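Local coordinates for protein endo-beta-mannanase (Rhizomucor miehei, PDB 4QP0) that probably hydrolyses internal beta-1,4-mannosidic linkages at random in mannans, galactomannans and glucomannans, as a secreted family 5 glycoside hydrolase with a TIM-barrel fold, at residues I104-N109 and G169-N174; A173-C178 and G218-F223; N212-V217 and S249-T254; G253-Y258 and V289-Y294. All blocks are in the same frame, centred on the assembly; numbering follows the deposited sequence.

Interaction 1 of 4, residues I104-N109 and G169-N174; sequences IFTLNN and GWEIAN
E171 packs across I104 and T106 on one face of this parallel strand pair. Its CB lies against the carbonyl O of F105 and the CA of T106. With E171 CG anti to the carbonyl carbon (chi1 -57°), the chain turns over I104, whose CG2 meets E171 CG at 3.5 Å and CD at 3.6 Å. At the tip, T106 OG1 gives a hydrogen bond to E171 OE1 (3.1 Å), arriving on the anti side of the carboxylate. E171 OE2 lies close to the carboxylate of E292, and R53 forms salt bridges with both glutamates, using OE1 of E171. The beta-branched I104 and T106 suit a strand, one offering a methyl and the other a hydroxyl.

On the opposite face F105 and W170 lie side by side, planes 23° apart but slid so that the rings barely overlap; W170 CZ3 touches F105 CB at 3.7 Å. The indole NE1 is held by D210. W170 packs on helices 136-151 and 192-209, F105 on T54 and L56. Between the faces, E171 N bonds to F105 O (2.9 Å) and L107 N to E171 O (2.8 Å). Past the strand ends the backbones stay together: N174 N reaches N108 O, and N174 ND2 bonds to N109 OD1 (3.0 Å) from above the carbonyl plane, while N174 OD1 is taken by R53. E171 and T106 thus lie on one face of the strand pair, and the amides of N109 and N174 just beyond its C-terminal end, buried polar groups that R53 draws together.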
loop_
_atom_site.group_PDB
_atom_site.type_symbol
_atom_site.label_atom_id
_atom_site.label_comp_id
_atom_site.label_asym_id
_atom_site.label_seq_id
_atom_site.Cartn_x
_atom_site.Cartn_y
_atom_site.Cartn_z
ATOM N N ILE A 104 -2.653 -6.979 1.510
ATOM C CA ILE A 104 -2.413 -6.052 0.398
ATOM C C ILE A 104 -0.902 -5.922 0.204
ATOM O O ILE A 104 -0.216 -5.318 1.023
ATOM C CB ILE A 104 -3.050 -4.658 0.636
ATOM C CG1 ILE A 104 -4.581 -4.758 0.765
ATOM C CG2 ILE A 104 -2.713 -3.715 -0.498
ATOM C CD1 ILE A 104 -5.260 -3.460 1.147
ATOM N N PHE A 105 -0.386 -6.512 -0.866
ATOM C CA PHE A 105 1.053 -6.519 -1.120
ATOM C C PHE A 105 1.453 -5.360 -2.010
ATOM O O PHE A 105 0.920 -5.200 -3.109
ATOM C CB PHE A 105 1.494 -7.835 -1.774
ATOM C CG PHE A 105 1.688 -8.983 -0.806
ATOM C CD1 PHE A 105 2.488 -8.843 0.330
ATOM C CD2 PHE A 105 1.105 -10.223 -1.054
ATOM C CE1 PHE A 105 2.669 -9.906 1.211
ATOM C CE2 PHE A 105 1.287 -11.287 -0.177
ATOM C CZ PHE A 105 2.069 -11.128 0.952
ATOM N N THR A 106 2.393 -4.549 -1.533
ATOM C CA THR A 106 2.915 -3.431 -2.313
ATOM C C THR A 106 4.218 -3.883 -2.971
ATOM O O THR A 106 5.099 -4.427 -2.308
ATOM C CB THR A 106 3.123 -2.187 -1.423
ATOM O OG1 THR A 106 1.922 -1.923 -0.681
ATOM C CG2 THR A 106 3.463 -0.956 -2.254
ATOM N N LEU A 107 4.337 -3.670 -4.277
ATOM C CA LEU A 107 5.393 -4.337 -5.052
ATOM C C LEU A 107 6.677 -3.539 -5.269
ATOM O O LEU A 107 7.664 -4.062 -5.804
ATOM C CB LEU A 107 4.833 -4.817 -6.393
ATOM C CG LEU A 107 3.863 -5.998 -6.341
ATOM C CD1 LEU A 107 3.071 -6.087 -7.630
ATOM C CD2 LEU A 107 4.580 -7.312 -6.056
ATOM N N ASN A 108 6.661 -2.278 -4.851
ATOM C CA ASN A 108 7.785 -1.364 -5.026
ATOM C C ASN A 108 7.565 -0.169 -4.102
ATOM O O ASN A 108 6.520 -0.075 -3.447
ATOM C CB ASN A 108 7.880 -0.911 -6.487
ATOM C CG ASN A 108 9.304 -0.622 -6.929
ATOM O OD1 ASN A 108 10.144 -0.188 -6.139
ATOM N ND2 ASN A 108 9.578 -0.853 -8.211
ATOM N N ASN A 109 8.545 0.730 -4.039
ATOM C CA ASN A 109 8.475 1.906 -3.171
ATOM C C ASN A 109 9.050 3.131 -3.876
ATOM O O ASN A 109 10.060 3.024 -4.581
ATOM C CB ASN A 109 9.250 1.642 -1.874
ATOM C CG ASN A 109 9.005 2.696 -0.810
ATOM O OD1 ASN A 109 8.052 3.463 -0.886
ATOM N ND2 ASN A 109 9.872 2.733 0.195
ATOM N N GLY A 169 -5.077 -7.972 -2.841
ATOM C CA GLY A 169 -4.799 -7.382 -4.133
ATOM C C GLY A 169 -3.392 -6.851 -4.191
ATOM O O GLY A 169 -2.725 -6.739 -3.166
ATOM N N TRP A 170 -2.952 -6.530 -5.404
ATOM C CA TRP A 170 -1.618 -5.968 -5.662
ATOM C C TRP A 170 -1.586 -4.466 -5.734
ATOM O O TRP A 170 -2.481 -3.844 -6.300
ATOM C CB TRP A 170 -1.078 -6.512 -6.976
ATOM C CG TRP A 170 -1.092 -8.009 -7.031
ATOM C CD1 TRP A 170 -1.913 -8.819 -7.802
ATOM C CD2 TRP A 170 -0.253 -8.930 -6.253
ATOM N NE1 TRP A 170 -1.644 -10.149 -7.571
ATOM C CE2 TRP A 170 -0.657 -10.287 -6.651
ATOM C CE3 TRP A 170 0.760 -8.776 -5.311
ATOM C CZ2 TRP A 170 -0.057 -11.421 -6.115
ATOM C CZ3 TRP A 170 1.363 -9.925 -4.782
ATOM C CH2 TRP A 170 0.963 -11.216 -5.173
ATOM N N GLU A 171 -0.537 -3.868 -5.177
ATOM C CA GLU A 171 -0.285 -2.452 -5.370
ATOM C C GLU A 171 1.022 -2.277 -6.113
ATOM O O GLU A 171 2.036 -2.885 -5.752
ATOM C CB GLU A 171 -0.224 -1.719 -4.034
ATOM C CG GLU A 171 -1.468 -1.885 -3.186
ATOM C CD GLU A 171 -1.651 -0.751 -2.207
ATOM O OE1 GLU A 171 -0.673 -0.385 -1.509
ATOM O OE2 GLU A 171 -2.779 -0.221 -2.152
ATOM N N ILE A 172 0.985 -1.441 -7.148
ATOM C CA ILE A 172 2.140 -1.184 -8.025
ATOM C C ILE A 172 3.374 -0.686 -7.260
ATOM O O ILE A 172 4.437 -1.309 -7.308
ATOM C CB ILE A 172 1.785 -0.173 -9.144
ATOM C CG1 ILE A 172 0.733 -0.767 -10.091
ATOM C CG2 ILE A 172 3.041 0.250 -9.903
ATOM C CD1 ILE A 172 0.042 0.250 -10.978
ATOM N N ALA A 173 3.218 0.439 -6.562
ATOM C CA ALA A 173 4.301 1.047 -5.808
ATOM C C ALA A 173 3.768 1.888 -4.659
ATOM O O ALA A 173 2.647 2.388 -4.707
ATOM C CB ALA A 173 5.162 1.900 -6.721
ATOM N N ASN A 174 4.591 2.045 -3.630
ATOM C CA ASN A 174 4.244 2.872 -2.490
ATOM C C ASN A 174 4.515 4.349 -2.768
ATOM O O ASN A 174 5.638 4.737 -3.097
ATOM C CB ASN A 174 4.997 2.411 -1.248
ATOM C CG ASN A 174 4.563 3.141 -0.010
ATOM O OD1 ASN A 174 3.366 3.232 0.280
ATOM N ND2 ASN A 174 5.529 3.670 0.737
#

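Interaction 2 of 4, residues A173-C178 and G218-F223; sequences ANEPRC and GDEGFF
The R177 guanidinium has F222 over one face and E220 at its edge. F222 CE2 sits above the guanidinium plane toward its rim, 3.6 Å from R177 NE, and because the two planes stand 69° apart it is the ring's edge that points at the arginine. The F222 ring carries E220 CB over one of its own faces. Within the guanidinium plane, E220 is gripped side-on: R177 NH2 meets OE2 at 2.9 Å and R177 NE meets OE1 at 3.2 Å, both bonds nearly straight, in a two-bond salt bridge that fixes the rotation of both groups. Arginine suits the place because its chain, extended from CG to NE, offers two parallel N-H groups, and the bend of E220 at chi2 (149°) turns its carboxylate to receive them.

A second flat group lies against E220: the carboxylate of E175 is stacked on it, planes 22° apart, with E175 OE1 3.7 Å from E220 OE2. The E175 oxygens have partners of their own, W111 for OE1 and H256 for OE2. Related family 5 enzymes carry the acid/base glutamate in this N-E-P sequence, consistent with E175. At the base, E175 N bonds to G218 O (3.1 Å). G218 must be small: a side chain there would run into A173 O and its own preceding carbonyl.

Both loops leave the C-terminal ends of barrel strands: 173-178 follows strand 167-171, whereas 218-223 follows strand 214-216. E220 is backbone-bonded to H256 of strand 253-257, D219 touches helix 241-245, and the C178–C190 disulfide closes the first loop on itself just before helix 192-209.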
loop_
_atom_site.group_PDB
_atom_site.type_symbol
_atom_site.label_atom_id
_atom_site.label_comp_id
_atom_site.label_asym_id
_atom_site.label_seq_id
_atom_site.Cartn_x
_atom_site.Cartn_y
_atom_site.Cartn_z
ATOM N N ALA A 173 3.218 0.439 -6.562
ATOM C CA ALA A 173 4.301 1.047 -5.808
ATOM C C ALA A 173 3.768 1.888 -4.659
ATOM O O ALA A 173 2.647 2.388 -4.707
ATOM C CB ALA A 173 5.162 1.900 -6.721
ATOM N N ASN A 174 4.591 2.045 -3.630
ATOM C CA ASN A 174 4.244 2.872 -2.490
ATOM C C ASN A 174 4.515 4.349 -2.768
ATOM O O ASN A 174 5.638 4.737 -3.097
ATOM C CB ASN A 174 4.997 2.411 -1.248
ATOM C CG ASN A 174 4.563 3.141 -0.010
ATOM O OD1 ASN A 174 3.366 3.232 0.280
ATOM N ND2 ASN A 174 5.529 3.670 0.737
ATOM N N GLU A 175 3.452 5.146 -2.669
ATOM C CA GLU A 175 3.490 6.612 -2.754
ATOM C C GLU A 175 4.274 7.223 -3.923
ATOM O O GLU A 175 5.078 8.127 -3.702
ATOM C CB GLU A 175 3.984 7.203 -1.421
ATOM C CG GLU A 175 3.183 6.753 -0.207
ATOM C CD GLU A 175 3.625 7.426 1.079
ATOM O OE1 GLU A 175 4.809 7.813 1.187
ATOM O OE2 GLU A 175 2.784 7.563 1.991
ATOM N N PRO A 176 4.023 6.772 -5.170
ATOM C CA PRO A 176 4.773 7.336 -6.301
ATOM C C PRO A 176 4.606 8.850 -6.429
ATOM O O PRO A 176 3.481 9.349 -6.375
ATOM C CB PRO A 176 4.145 6.645 -7.523
ATOM C CG PRO A 176 3.528 5.407 -6.986
ATOM C CD PRO A 176 3.037 5.774 -5.619
ATOM N N ARG A 177 5.724 9.567 -6.547
ATOM C CA ARG A 177 5.733 10.978 -6.948
ATOM C C ARG A 177 6.692 11.104 -8.128
ATOM O O ARG A 177 7.275 10.111 -8.555
ATOM C CB ARG A 177 6.189 11.900 -5.808
ATOM C CG ARG A 177 5.354 11.838 -4.541
ATOM C CD ARG A 177 5.730 12.960 -3.592
ATOM N NE ARG A 177 5.075 12.795 -2.303
ATOM C CZ ARG A 177 5.098 13.688 -1.315
ATOM N NH1 ARG A 177 5.745 14.839 -1.453
ATOM N NH2 ARG A 177 4.465 13.430 -0.181
ATOM N N CYS A 178 6.854 12.309 -8.666
ATOM C CA CYS A 178 7.923 12.535 -9.642
ATOM C C CYS A 178 9.272 12.597 -8.927
ATOM O O CYS A 178 10.292 12.184 -9.481
ATOM C CB CYS A 178 7.682 13.799 -10.473
ATOM S SG CYS A 178 6.523 13.589 -11.852
ATOM N N GLY A 218 -1.452 2.387 -4.735
ATOM C CA GLY A 218 -0.840 2.523 -3.414
ATOM C C GLY A 218 -0.302 3.923 -3.178
ATOM O O GLY A 218 0.591 4.115 -2.350
ATOM N N ASP A 219 -0.836 4.900 -3.914
ATOM C CA ASP A 219 -0.392 6.297 -3.825
ATOM C C ASP A 219 -1.018 7.020 -2.646
ATOM O O ASP A 219 -1.907 6.482 -1.980
ATOM C CB ASP A 219 -0.679 7.065 -5.126
ATOM C CG ASP A 219 -2.180 7.241 -5.414
ATOM O OD1 ASP A 219 -2.920 6.226 -5.507
ATOM O OD2 ASP A 219 -2.617 8.408 -5.588
ATOM N N GLU A 220 -0.555 8.245 -2.406
ATOM C CA GLU A 220 -1.058 9.073 -1.313
ATOM C C GLU A 220 -2.428 9.678 -1.623
ATOM O O GLU A 220 -3.119 10.166 -0.714
ATOM C CB GLU A 220 -0.053 10.172 -0.963
ATOM C CG GLU A 220 1.164 9.656 -0.219
ATOM C CD GLU A 220 2.422 10.452 -0.516
ATOM O OE1 GLU A 220 2.831 10.536 -1.705
ATOM O OE2 GLU A 220 3.014 10.983 0.449
ATOM N N GLY A 221 -2.803 9.650 -2.901
ATOM C CA GLY A 221 -4.115 10.110 -3.344
ATOM C C GLY A 221 -4.126 11.541 -3.821
ATOM O O GLY A 221 -5.169 12.191 -3.829
ATOM N N PHE A 222 -2.962 12.024 -4.240
ATOM C CA PHE A 222 -2.817 13.400 -4.709
ATOM C C PHE A 222 -3.581 13.645 -6.006
ATOM O O PHE A 222 -3.471 12.862 -6.949
ATOM C CB PHE A 222 -1.333 13.790 -4.840
ATOM C CG PHE A 222 -0.567 13.747 -3.530
ATOM C CD1 PHE A 222 -1.231 13.834 -2.295
ATOM C CD2 PHE A 222 0.820 13.631 -3.525
ATOM C CE1 PHE A 222 -0.527 13.788 -1.101
ATOM C CE2 PHE A 222 1.529 13.600 -2.329
ATOM C CZ PHE A 222 0.855 13.684 -1.118
ATOM N N PHE A 223 -4.373 14.726 -6.021
ATOM C CA PHE A 223 -5.185 15.118 -7.180
ATOM C C PHE A 223 -4.415 15.970 -8.168
ATOM O O PHE A 223 -3.361 16.511 -7.846
ATOM C CB PHE A 223 -6.402 15.923 -6.737
ATOM C CG PHE A 223 -7.400 15.136 -5.957
ATOM C CD1 PHE A 223 -8.243 14.229 -6.595
ATOM C CD2 PHE A 223 -7.517 15.313 -4.584
ATOM C CE1 PHE A 223 -9.175 13.506 -5.869
ATOM C CE2 PHE A 223 -8.445 14.593 -3.857
ATOM C CZ PHE A 223 -9.276 13.688 -4.500
#

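Interaction 3 of 4, residues N212-V217 and S249-T254; sequences NHLVAV and SIDFGT
D251 and V215 are joined through a side chain whose CG stands anti to the carbonyl carbon (chi1 -58°), which turns D251 OD2 back to the V215 amide. For F252, CG sits between the backbone N and the carbonyl carbon (chi1 65°), the crowded position, and this swings the ring over A216. The result is a pair of bonds in opposite directions: V215 N bonds to D251 OD2 on the carboxylate's anti side, and D251 N bonds to V215 O, each at 2.8 Å. Aspartate suits the spot because its short chain lets OD2 reach the V215 amide while its own N-H bonds V215 O; K207 of helix 192-209 also pairs with OD2 in a salt bridge.

Beside these bonds, A216 CB lies over the F252 face, 3.5 Å from the ring centroid, as a CH-pi contact; a methyl is small enough to let the ring come down on the strand. L214 CB comes to the ring's edge, 3.9 Å from F252 CE2. Further along, V217 CG2 meets I250 CD1 at 3.8 Å.

The touching parts run 61° apart end to end, so the loop leading into strand 253-257 crosses strand 214-216 and does not pair along its length, as one beta-alpha unit follows another in the eight-stranded TIM barrel of family 5 glycosidases.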
loop_
_atom_site.group_PDB
_atom_site.type_symbol
_atom_site.label_atom_id
_atom_site.label_comp_id
_atom_site.label_asym_id
_atom_site.label_seq_id
_atom_site.Cartn_x
_atom_site.Cartn_y
_atom_site.Cartn_z
ATOM N N ASN A 212 -7.420 -12.877 -11.133
ATOM C CA ASN A 212 -8.209 -13.135 -9.922
ATOM C C ASN A 212 -8.227 -11.943 -8.985
ATOM O O ASN A 212 -9.233 -11.670 -8.346
ATOM C CB ASN A 212 -7.705 -14.383 -9.178
ATOM C CG ASN A 212 -7.620 -15.612 -10.076
ATOM O OD1 ASN A 212 -8.488 -15.847 -10.914
ATOM N ND2 ASN A 212 -6.568 -16.400 -9.900
ATOM N N HIS A 213 -7.108 -11.228 -8.928
ATOM C CA HIS A 213 -6.887 -10.221 -7.906
ATOM C C HIS A 213 -7.194 -8.823 -8.333
ATOM O O HIS A 213 -7.177 -8.493 -9.523
ATOM C CB HIS A 213 -5.450 -10.285 -7.402
ATOM C CG HIS A 213 -5.150 -11.508 -6.585
ATOM N ND1 HIS A 213 -4.304 -12.467 -7.005
ATOM C CD2 HIS A 213 -5.618 -11.910 -5.336
ATOM C CE1 HIS A 213 -4.226 -13.431 -6.073
ATOM N NE2 HIS A 213 -5.034 -13.092 -5.053
ATOM N N LEU A 214 -7.468 -7.986 -7.337
ATOM C CA LEU A 214 -7.629 -6.558 -7.544
ATOM C C LEU A 214 -6.267 -5.897 -7.682
ATOM O O LEU A 214 -5.248 -6.421 -7.213
ATOM C CB LEU A 214 -8.413 -5.919 -6.394
ATOM C CG LEU A 214 -9.775 -6.522 -6.064
ATOM C CD1 LEU A 214 -10.405 -5.741 -4.926
ATOM C CD2 LEU A 214 -10.698 -6.532 -7.275
ATOM N N VAL A 215 -6.257 -4.745 -8.336
ATOM C CA VAL A 215 -5.032 -3.978 -8.497
ATOM C C VAL A 215 -5.325 -2.531 -8.127
ATOM O O VAL A 215 -6.373 -1.999 -8.488
ATOM C CB VAL A 215 -4.474 -4.081 -9.942
ATOM C CG1 VAL A 215 -3.134 -3.364 -10.074
ATOM C CG2 VAL A 215 -4.318 -5.537 -10.331
ATOM N N ALA A 216 -4.403 -1.923 -7.380
ATOM C CA ALA A 216 -4.421 -0.488 -7.104
ATOM C C ALA A 216 -3.015 0.080 -7.265
ATOM O O ALA A 216 -2.091 -0.651 -7.620
ATOM C CB ALA A 216 -4.961 -0.215 -5.714
ATOM N N VAL A 217 -2.846 1.377 -7.025
ATOM C CA VAL A 217 -1.516 1.974 -7.126
ATOM C C VAL A 217 -0.790 1.915 -5.795
ATOM O O VAL A 217 0.343 1.439 -5.737
ATOM C CB VAL A 217 -1.558 3.421 -7.659
ATOM C CG1 VAL A 217 -0.167 4.044 -7.658
ATOM C CG2 VAL A 217 -2.146 3.437 -9.055
ATOM N N SER A 249 -7.959 -0.694 -15.617
ATOM C CA SER A 249 -6.974 -1.618 -15.075
ATOM C C SER A 249 -6.751 -1.471 -13.560
ATOM O O SER A 249 -6.027 -2.266 -12.959
ATOM C CB SER A 249 -5.654 -1.405 -15.804
ATOM O OG SER A 249 -4.810 -2.518 -15.636
ATOM N N ILE A 250 -7.357 -0.445 -12.965
ATOM C CA ILE A 250 -7.259 -0.159 -11.526
ATOM C C ILE A 250 -8.618 -0.416 -10.875
ATOM O O ILE A 250 -9.607 0.238 -11.213
ATOM C CB ILE A 250 -6.838 1.313 -11.275
ATOM C CG1 ILE A 250 -5.521 1.661 -12.002
ATOM C CG2 ILE A 250 -6.762 1.614 -9.784
ATOM C CD1 ILE A 250 -4.249 1.196 -11.317
ATOM N N ASP A 251 -8.669 -1.355 -9.938
ATOM C CA ASP A 251 -9.948 -1.771 -9.339
ATOM C C ASP A 251 -10.419 -0.902 -8.185
ATOM O O ASP A 251 -11.619 -0.691 -8.021
ATOM C CB ASP A 251 -9.883 -3.227 -8.885
ATOM C CG ASP A 251 -9.540 -4.171 -10.018
ATOM O OD1 ASP A 251 -10.266 -4.180 -11.042
ATOM O OD2 ASP A 251 -8.542 -4.903 -9.879
ATOM N N PHE A 252 -9.478 -0.426 -7.373
ATOM C CA PHE A 252 -9.785 0.518 -6.302
ATOM C C PHE A 252 -8.725 1.618 -6.186
ATOM O O PHE A 252 -7.586 1.452 -6.630
ATOM C CB PHE A 252 -10.006 -0.202 -4.962
ATOM C CG PHE A 252 -8.784 -0.897 -4.424
ATOM C CD1 PHE A 252 -7.931 -0.247 -3.546
ATOM C CD2 PHE A 252 -8.500 -2.215 -4.779
ATOM C CE1 PHE A 252 -6.806 -0.887 -3.050
ATOM C CE2 PHE A 252 -7.377 -2.862 -4.282
ATOM C CZ PHE A 252 -6.528 -2.197 -3.418
ATOM N N GLY A 253 -9.124 2.748 -5.611
ATOM C CA GLY A 253 -8.226 3.877 -5.399
ATOM C C GLY A 253 -7.685 3.913 -3.984
ATOM O O GLY A 253 -8.346 3.468 -3.032
ATOM N N THR A 254 -6.480 4.449 -3.849
ATOM C CA THR A 254 -5.838 4.544 -2.552
ATOM C C THR A 254 -5.417 5.967 -2.259
ATOM O O THR A 254 -4.961 6.689 -3.149
ATOM C CB THR A 254 -4.588 3.657 -2.487
ATOM O OG1 THR A 254 -3.880 3.766 -3.729
ATOM C CG2 THR A 254 -4.974 2.209 -2.271
#

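Interaction 4 of 4, residues G253-Y258 and V289-Y294; sequences GTFHLY and VIMEEY
F255 and M291 meet in the tight part of the contact, with M291 CB over one face of the F255 ring, 3.9 Å from its centroid. V289 CG1 closes on the ring's edge, 3.5 Å from F255 CD2, and M291 SD sits obliquely beside it, a Met-aromatic contact. The flexible thioether of methionine suits a slot between a ring and L257, and this apolar face is backed by helices 270-284 and 299-315.

The strands run parallel, 20° apart, as the two ends of a beta-alpha-beta unit whose helix is 270-284. Their register slips by one residue between F255 and H256, a beta bulge: F255 O takes E292 N, after which L257 N bonds to E293 O. With the extra residue, both E292 and E293 come to H256.

The face carrying H256 and E293 is largely polar. H256 NE2 bonds to E292 OE2 at 2.9 Å, near the imidazole plane, and H256 ND1 is held by E175; E293 CB lies over the ring, 3.6 Å from its centroid. R53 forms salt bridges with both glutamates. This end of strand 289-294 is where the glutamate nucleophile lies in related family 5 enzymes, consistent with the position of E293.

In contrast to the buried F255–M291 packing, Y258 is partly exposed and meets the second strand mainly at its OH and ring edge, where a short hydrogen bond joins the OH to E293 OE1.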
loop_
_atom_site.group_PDB
_atom_site.type_symbol
_atom_site.label_atom_id
_atom_site.label_comp_id
_atom_site.label_asym_id
_atom_site.label_seq_id
_atom_site.Cartn_x
_atom_site.Cartn_y
_atom_site.Cartn_z
ATOM N N GLY A 253 -9.124 2.748 -5.611
ATOM C CA GLY A 253 -8.226 3.877 -5.399
ATOM C C GLY A 253 -7.685 3.913 -3.984
ATOM O O GLY A 253 -8.346 3.468 -3.032
ATOM N N THR A 254 -6.480 4.449 -3.849
ATOM C CA THR A 254 -5.838 4.544 -2.552
ATOM C C THR A 254 -5.417 5.967 -2.259
ATOM O O THR A 254 -4.961 6.689 -3.149
ATOM C CB THR A 254 -4.588 3.657 -2.487
ATOM O OG1 THR A 254 -3.880 3.766 -3.729
ATOM C CG2 THR A 254 -4.974 2.209 -2.271
ATOM N N PHE A 255 -5.584 6.356 -1.003
ATOM C CA PHE A 255 -5.034 7.600 -0.497
ATOM C C PHE A 255 -4.526 7.496 0.952
ATOM O O PHE A 255 -4.951 6.635 1.736
ATOM C CB PHE A 255 -6.011 8.768 -0.698
ATOM C CG PHE A 255 -7.147 8.817 0.294
ATOM C CD1 PHE A 255 -7.136 9.741 1.331
ATOM C CD2 PHE A 255 -8.246 7.973 0.169
ATOM C CE1 PHE A 255 -8.187 9.818 2.233
ATOM C CE2 PHE A 255 -9.305 8.043 1.073
ATOM C CZ PHE A 255 -9.275 8.971 2.100
ATOM N N HIS A 256 -3.590 8.378 1.279
ATOM C CA HIS A 256 -2.939 8.392 2.575
ATOM C C HIS A 256 -3.262 9.682 3.255
ATOM O O HIS A 256 -3.662 10.646 2.605
ATOM C CB HIS A 256 -1.430 8.250 2.397
ATOM C CG HIS A 256 -1.013 6.962 1.722
ATOM N ND1 HIS A 256 0.217 6.440 1.861
ATOM C CD2 HIS A 256 -1.722 6.081 0.907
ATOM C CE1 HIS A 256 0.296 5.293 1.158
ATOM N NE2 HIS A 256 -0.889 5.079 0.574
ATOM N N LEU A 257 -3.103 9.709 4.573
ATOM C CA LEU A 257 -3.327 10.921 5.356
ATOM C C LEU A 257 -2.201 11.164 6.360
ATOM O O LEU A 257 -2.039 10.413 7.321
ATOM C CB LEU A 257 -4.698 10.880 6.046
ATOM C CG LEU A 257 -5.106 12.064 6.940
ATOM C CD1 LEU A 257 -5.002 13.389 6.190
ATOM C CD2 LEU A 257 -6.512 11.866 7.491
ATOM N N TYR A 258 -1.425 12.220 6.107
ATOM C CA TYR A 258 -0.339 12.652 6.989
ATOM C C TYR A 258 -0.284 14.181 7.082
ATOM O O TYR A 258 0.513 14.825 6.376
ATOM C CB TYR A 258 1.008 12.083 6.513
ATOM C CG TYR A 258 1.133 10.584 6.695
ATOM C CD1 TYR A 258 1.397 10.035 7.953
ATOM C CD2 TYR A 258 0.971 9.717 5.618
ATOM C CE1 TYR A 258 1.502 8.669 8.132
ATOM C CE2 TYR A 258 1.080 8.349 5.786
ATOM C CZ TYR A 258 1.345 7.829 7.047
ATOM O OH TYR A 258 1.454 6.461 7.225
ATOM N N VAL A 289 -12.652 3.279 -2.722
ATOM C CA VAL A 289 -11.441 3.988 -2.356
ATOM C C VAL A 289 -11.114 3.589 -0.919
ATOM O O VAL A 289 -12.012 3.295 -0.122
ATOM C CB VAL A 289 -11.599 5.517 -2.526
ATOM C CG1 VAL A 289 -10.339 6.248 -2.099
ATOM C CG2 VAL A 289 -11.903 5.857 -3.978
ATOM N N ILE A 290 -9.819 3.538 -0.618
ATOM C CA ILE A 290 -9.349 3.149 0.698
ATOM C C ILE A 290 -8.299 4.143 1.190
ATOM O O ILE A 290 -7.327 4.450 0.485
ATOM C CB ILE A 290 -8.813 1.691 0.700
ATOM C CG1 ILE A 290 -8.442 1.230 2.118
ATOM C CG2 ILE A 290 -7.655 1.518 -0.281
ATOM C CD1 ILE A 290 -7.800 -0.142 2.181
ATOM N N MET A 291 -8.530 4.678 2.386
ATOM C CA MET A 291 -7.525 5.469 3.081
ATOM C C MET A 291 -6.602 4.454 3.718
ATOM O O MET A 291 -6.787 4.046 4.864
ATOM C CB MET A 291 -8.154 6.377 4.133
ATOM C CG MET A 291 -7.147 7.226 4.892
ATOM S SD MET A 291 -7.924 8.608 5.740
ATOM C CE MET A 291 -8.822 7.797 7.067
ATOM N N GLU A 292 -5.614 4.019 2.945
ATOM C CA GLU A 292 -4.863 2.832 3.323
ATOM C C GLU A 292 -3.698 3.146 4.245
ATOM O O GLU A 292 -3.106 2.232 4.817
ATOM C CB GLU A 292 -4.380 2.101 2.081
ATOM C CG GLU A 292 -3.507 2.956 1.179
ATOM C CD GLU A 292 -2.753 2.108 0.194
ATOM O OE1 GLU A 292 -3.023 0.890 0.175
ATOM O OE2 GLU A 292 -1.902 2.646 -0.553
ATOM N N GLU A 293 -3.359 4.430 4.353
ATOM C CA GLU A 293 -2.417 4.909 5.360
ATOM C C GLU A 293 -2.979 6.154 6.014
ATOM O O GLU A 293 -3.408 7.085 5.330
ATOM C CB GLU A 293 -1.057 5.254 4.755
ATOM C CG GLU A 293 -0.062 4.111 4.721
ATOM C CD GLU A 293 1.341 4.552 4.306
ATOM O OE1 GLU A 293 1.894 5.498 4.914
ATOM O OE2 GLU A 293 1.902 3.934 3.376
ATOM N N TYR A 294 -3.000 6.156 7.339
ATOM C CA TYR A 294 -3.158 7.396 8.086
ATOM C C TYR A 294 -2.433 7.313 9.407
ATOM O O TYR A 294 -2.261 6.222 9.960
ATOM C CB TYR A 294 -4.623 7.822 8.241
ATOM C CG TYR A 294 -5.509 6.902 9.021
ATOM C CD1 TYR A 294 -5.761 7.130 10.373
ATOM C CD2 TYR A 294 -6.144 5.832 8.402
ATOM C CE1 TYR A 294 -6.605 6.297 11.094
ATOM C CE2 TYR A 294 -6.982 4.992 9.109
ATOM C CZ TYR A 294 -7.214 5.227 10.454
ATOM O OH TYR A 294 -8.043 4.389 11.159
#

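From the N terminus, interaction 1 comes first, pairing strands 102-106 and 167-171 and closing a long excursion that holds helices 116-124 and 136-151. Interaction 2 opens on the residues where it ends, A173 and N174, and spans helix 192-209 and strand 214-216. Interaction 3 crosses it: segment 212-217 begins before 218-223 has closed interaction 2, and 249-254 follows after. Interaction 4 then starts on G253 and T254, shared with interaction 3, and closes the beta-alpha-beta crossover through helix 270-284. Together they tie five successive barrel strands, with interaction 2 joining loops at their C-terminal ends, and interactions 2 and 4 meet at that end of the barrel.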